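Local coordinates for protein lectin-related NK cell receptor LY49L1 (Mus musculus, PDB 3G8K) that probably serves as a natural killer cell receptor for MHC class I molecules through its C-type lectin-like domain, the part present here, at residues L54-S68 and G99-C113. The protein carries 1 engineered substitution. Sequence-based numbering, arbitrary orientation.
Sequences LKLLVPSDSYWIGLS and GCMLLSKTRLDNDNC. Engineered in segment 54-68: Tyr63 (natural residue Cys).
A helix C-terminus closed by a lysine, and next to it an antiparallel strand pair broken by a beta bulge, join helix 48-57 and strand 62-70 of this C-type lectin-like domain to the hairpin of strands 100-104 and 108-111. Lys105, its chain bent at chi3 and chi4 (68° and 74°), curls across Ser60 so that NZ donates hydrogen bonds to three carbonyls: Lys55 O at 2.7 Å, Val58 O at 2.8 Å and, poorly directed from above the carbonyl plane, Leu56 O at 3.2 Å. Between the strands, the engineered Tyr63 and Leu103 exchange N-H...O hydrogen bonds. Ile65 N then binds Met101 O, and beyond the inverse gamma turn at Gly66 the pairing resumes as Met101 N reaches Leu67 O at 2.9 Å, two residues out of step. Leu102 CD2 makes a CH-pi contact over one face of the Trp64 ring, offset toward the rim and 4.2 Å from the six-membered centroid, while Asn112 O lies in plane at the edge, 3.1 Å from CH2. With chi1 at -173°, Leu103 swings CG away from the backbone N and lays CD2 across Leu54 CB, the two side chains at about a right angle; its CB meets Ile65 CG2 at 3.7 Å. Cys100, disulfide-bonded to Cys113, sets CB against Trp64 CZ3, and the Trp64 and Trp28 rings meet edge-to-face. Lys55 O and Leu56 O belong to the last helical turn, Val58 O to the residue just after it; their partial negative charge probably stabilises the lysine, so the bonds of one ammonium group join the hairpin to the end of the helix.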
# COMPACT_ATOMS: atom_id res chain seq x y z
N LEU A 54 2.20 -9.26 1.14
CA LEU A 54 1.02 -8.94 0.34
C LEU A 54 -0.26 -9.23 1.10
O LEU A 54 -1.20 -8.48 0.99
CB LEU A 54 1.01 -9.63 -1.03
CG LEU A 54 1.93 -9.00 -2.08
CD1 LEU A 54 2.40 -10.15 -3.02
CD2 LEU A 54 1.17 -7.89 -2.79
N LYS A 55 -0.31 -10.34 1.83
CA LYS A 55 -1.51 -10.71 2.60
C LYS A 55 -1.80 -9.65 3.69
O LYS A 55 -2.95 -9.36 4.00
CB LYS A 55 -1.29 -12.04 3.30
CG LYS A 55 -1.44 -13.31 2.50
CD LYS A 55 -0.69 -14.34 3.34
CE LYS A 55 -0.96 -15.81 3.01
NZ LYS A 55 0.25 -16.57 3.63
N LEU A 56 -0.73 -9.11 4.26
CA LEU A 56 -0.75 -7.94 5.16
C LEU A 56 -1.30 -6.63 4.50
O LEU A 56 -2.31 -6.03 4.97
CB LEU A 56 0.67 -7.76 5.62
CG LEU A 56 1.15 -7.46 7.02
CD1 LEU A 56 1.37 -5.93 7.09
CD2 LEU A 56 0.23 -8.09 8.15
N LEU A 57 -0.71 -6.25 3.37
CA LEU A 57 -0.99 -4.99 2.70
C LEU A 57 -2.09 -4.87 1.68
O LEU A 57 -2.56 -3.76 1.49
CB LEU A 57 0.28 -4.48 2.04
CG LEU A 57 0.87 -3.20 2.65
CD1 LEU A 57 -0.27 -2.15 3.05
CD2 LEU A 57 1.80 -3.51 3.86
N VAL A 58 -2.48 -5.94 0.96
CA VAL A 58 -3.54 -5.80 -0.08
C VAL A 58 -4.91 -5.47 0.55
O VAL A 58 -5.20 -6.03 1.59
CB VAL A 58 -3.66 -7.07 -0.97
CG1 VAL A 58 -2.50 -7.20 -1.86
CG2 VAL A 58 -3.90 -8.38 -0.15
N PRO A 59 -5.76 -4.58 -0.07
CA PRO A 59 -7.14 -4.49 0.41
C PRO A 59 -7.84 -5.84 0.35
O PRO A 59 -7.49 -6.63 -0.49
CB PRO A 59 -7.80 -3.54 -0.60
CG PRO A 59 -6.74 -2.72 -1.10
CD PRO A 59 -5.51 -3.61 -1.15
N SER A 60 -8.79 -6.11 1.25
CA SER A 60 -9.43 -7.44 1.35
C SER A 60 -10.20 -7.76 0.09
O SER A 60 -11.21 -7.11 -0.20
CB SER A 60 -10.40 -7.52 2.55
OG SER A 60 -11.22 -8.68 2.47
N ASP A 61 -9.73 -8.75 -0.68
CA ASP A 61 -10.41 -9.17 -1.89
C ASP A 61 -9.60 -10.31 -2.38
O ASP A 61 -8.67 -10.77 -1.67
CB ASP A 61 -10.59 -8.03 -2.95
CG ASP A 61 -11.84 -8.21 -3.79
OD1 ASP A 61 -12.37 -9.35 -3.76
OD2 ASP A 61 -12.34 -7.25 -4.45
N SER A 62 -9.99 -10.80 -3.56
CA SER A 62 -9.34 -11.92 -4.25
C SER A 62 -8.78 -11.44 -5.59
O SER A 62 -9.44 -10.71 -6.32
CB SER A 62 -10.32 -13.03 -4.41
OG SER A 62 -10.31 -13.74 -3.20
N TYR A 63 -7.53 -11.79 -5.84
CA TYR A 63 -6.71 -11.24 -6.91
C TYR A 63 -6.12 -12.32 -7.75
O TYR A 63 -5.44 -13.25 -7.21
CB TYR A 63 -5.52 -10.38 -6.35
CG TYR A 63 -5.98 -9.27 -5.46
CD1 TYR A 63 -6.29 -8.02 -5.98
CD2 TYR A 63 -6.14 -9.45 -4.08
CE1 TYR A 63 -6.74 -6.98 -5.19
CE2 TYR A 63 -6.61 -8.41 -3.26
CZ TYR A 63 -6.90 -7.17 -3.84
OH TYR A 63 -7.34 -6.11 -3.05
N TRP A 64 -6.26 -12.20 -9.05
CA TRP A 64 -5.49 -13.16 -9.93
C TRP A 64 -4.02 -12.87 -9.89
O TRP A 64 -3.64 -11.73 -9.83
CB TRP A 64 -5.93 -13.02 -11.38
CG TRP A 64 -7.25 -13.67 -11.81
CD1 TRP A 64 -8.31 -12.99 -12.55
CD2 TRP A 64 -7.77 -15.00 -11.55
NE1 TRP A 64 -9.35 -13.85 -12.70
CE2 TRP A 64 -9.06 -15.08 -12.17
CE3 TRP A 64 -7.29 -16.13 -10.91
CZ2 TRP A 64 -9.81 -16.24 -12.15
CZ3 TRP A 64 -8.05 -17.26 -10.88
CH2 TRP A 64 -9.25 -17.35 -11.50
N ILE A 65 -3.18 -13.92 -9.90
CA ILE A 65 -1.74 -13.75 -9.88
C ILE A 65 -1.25 -14.69 -10.97
O ILE A 65 -2.03 -15.48 -11.53
CB ILE A 65 -1.06 -14.07 -8.44
CG1 ILE A 65 -1.18 -15.57 -8.11
CG2 ILE A 65 -1.54 -13.00 -7.35
CD1 ILE A 65 -0.87 -15.96 -6.76
N GLY A 66 -0.01 -14.53 -11.37
CA GLY A 66 0.47 -15.18 -12.61
C GLY A 66 0.96 -16.61 -12.41
O GLY A 66 2.06 -16.95 -12.78
N LEU A 67 0.08 -17.44 -11.85
CA LEU A 67 0.38 -18.82 -11.53
C LEU A 67 -0.81 -19.68 -12.02
O LEU A 67 -1.99 -19.34 -11.79
CB LEU A 67 0.62 -18.98 -10.02
CG LEU A 67 0.82 -20.42 -9.48
CD1 LEU A 67 2.15 -20.96 -9.94
CD2 LEU A 67 0.79 -20.44 -7.94
N SER A 68 -0.49 -20.76 -12.71
CA SER A 68 -1.48 -21.60 -13.37
C SER A 68 -0.95 -22.98 -13.46
O SER A 68 0.23 -23.16 -13.37
CB SER A 68 -2.01 -21.05 -14.69
OG SER A 68 -1.19 -21.15 -15.83
N GLY A 99 -7.77 -24.21 -12.29
CA GLY A 99 -6.36 -24.32 -12.70
C GLY A 99 -5.53 -23.06 -12.63
O GLY A 99 -4.40 -23.08 -13.09
N CYS A 100 -6.07 -21.97 -12.04
CA CYS A 100 -5.36 -20.67 -11.94
C CYS A 100 -5.33 -20.23 -10.48
O CYS A 100 -6.30 -20.49 -9.75
CB CYS A 100 -6.10 -19.61 -12.80
SG CYS A 100 -6.04 -19.85 -14.66
N MET A 101 -4.27 -19.52 -10.05
CA MET A 101 -4.16 -19.13 -8.64
C MET A 101 -4.62 -17.65 -8.38
O MET A 101 -4.42 -16.76 -9.20
CB MET A 101 -2.75 -19.54 -8.11
CG MET A 101 -2.57 -19.78 -6.60
SD MET A 101 -3.34 -21.25 -6.08
CE MET A 101 -2.08 -22.47 -6.50
N LEU A 102 -5.32 -17.44 -7.28
CA LEU A 102 -5.57 -16.15 -6.69
C LEU A 102 -4.83 -16.04 -5.37
O LEU A 102 -4.64 -17.04 -4.69
CB LEU A 102 -7.01 -16.00 -6.21
CG LEU A 102 -8.16 -16.27 -7.10
CD1 LEU A 102 -9.21 -16.80 -6.15
CD2 LEU A 102 -8.53 -14.85 -7.60
N LEU A 103 -4.53 -14.79 -5.07
CA LEU A 103 -4.18 -14.22 -3.78
C LEU A 103 -5.42 -13.66 -3.06
O LEU A 103 -6.16 -12.81 -3.62
CB LEU A 103 -3.22 -13.03 -4.01
CG LEU A 103 -2.54 -12.33 -2.79
CD1 LEU A 103 -2.12 -13.37 -1.71
CD2 LEU A 103 -1.36 -11.45 -3.25
N SER A 104 -5.65 -14.11 -1.82
CA SER A 104 -6.49 -13.36 -0.85
C SER A 104 -5.66 -13.03 0.39
O SER A 104 -4.54 -13.56 0.55
CB SER A 104 -7.77 -14.14 -0.48
OG SER A 104 -7.55 -15.36 0.18
N LYS A 105 -6.17 -12.16 1.26
CA LYS A 105 -5.55 -11.96 2.59
C LYS A 105 -5.28 -13.22 3.39
O LYS A 105 -4.38 -13.27 4.26
CB LYS A 105 -6.42 -11.03 3.44
CG LYS A 105 -6.70 -9.70 2.74
CD LYS A 105 -7.08 -8.70 3.76
CE LYS A 105 -5.91 -8.38 4.63
NZ LYS A 105 -4.92 -7.52 3.93
N THR A 106 -6.05 -14.25 3.13
CA THR A 106 -5.90 -15.43 3.96
C THR A 106 -4.94 -16.52 3.39
O THR A 106 -4.23 -17.16 4.17
CB THR A 106 -7.29 -15.89 4.57
OG1 THR A 106 -7.37 -17.30 4.70
CG2 THR A 106 -8.50 -15.44 3.71
N ARG A 107 -4.89 -16.69 2.05
CA ARG A 107 -4.20 -17.81 1.44
C ARG A 107 -4.16 -17.67 -0.07
O ARG A 107 -4.85 -16.84 -0.63
CB ARG A 107 -4.84 -19.17 1.81
CG ARG A 107 -6.35 -19.34 1.48
CD ARG A 107 -7.02 -20.47 2.36
NE ARG A 107 -8.29 -20.94 1.83
CZ ARG A 107 -9.38 -20.18 1.59
NH1 ARG A 107 -10.48 -20.75 1.10
NH2 ARG A 107 -9.39 -18.87 1.82
N LEU A 108 -3.32 -18.49 -0.70
CA LEU A 108 -3.36 -18.81 -2.10
C LEU A 108 -4.49 -19.84 -2.26
O LEU A 108 -4.60 -20.77 -1.45
CB LEU A 108 -2.00 -19.37 -2.51
CG LEU A 108 -0.99 -18.45 -3.23
CD1 LEU A 108 -1.01 -16.94 -2.81
CD2 LEU A 108 0.46 -19.00 -3.30
N ASP A 109 -5.34 -19.68 -3.28
CA ASP A 109 -6.34 -20.67 -3.60
C ASP A 109 -6.42 -20.85 -5.10
O ASP A 109 -6.07 -19.94 -5.85
CB ASP A 109 -7.68 -20.24 -3.00
CG ASP A 109 -8.61 -21.43 -2.79
OD1 ASP A 109 -9.77 -21.15 -2.44
OD2 ASP A 109 -8.16 -22.62 -2.95
N ASN A 110 -6.80 -22.03 -5.58
CA ASN A 110 -6.97 -22.20 -6.99
C ASN A 110 -8.43 -21.96 -7.33
O ASN A 110 -9.31 -22.14 -6.48
CB ASN A 110 -6.57 -23.58 -7.42
CG ASN A 110 -7.42 -24.68 -6.77
OD1 ASN A 110 -7.72 -24.68 -5.57
ND2 ASN A 110 -7.77 -25.63 -7.58
N ASP A 111 -8.69 -21.63 -8.57
CA ASP A 111 -10.05 -21.31 -8.96
C ASP A 111 -10.22 -21.34 -10.48
O ASP A 111 -9.24 -21.31 -11.22
CB ASP A 111 -10.53 -19.99 -8.34
CG ASP A 111 -12.04 -20.00 -8.08
OD1 ASP A 111 -12.77 -20.73 -8.80
OD2 ASP A 111 -12.53 -19.37 -7.12
N ASN A 112 -11.50 -21.37 -10.93
CA ASN A 112 -11.86 -21.34 -12.31
C ASN A 112 -11.19 -20.20 -13.02
O ASN A 112 -11.51 -19.04 -12.75
CB ASN A 112 -13.37 -21.12 -12.38
CG ASN A 112 -13.97 -21.46 -13.73
OD1 ASN A 112 -13.40 -21.20 -14.78
ND2 ASN A 112 -15.11 -22.07 -13.69
N CYS A 113 -10.39 -20.50 -14.03
CA CYS A 113 -9.70 -19.46 -14.81
C CYS A 113 -10.63 -18.46 -15.48
O CYS A 113 -10.19 -17.42 -15.94
CB CYS A 113 -8.81 -20.05 -15.86
SG CYS A 113 -7.54 -21.17 -15.19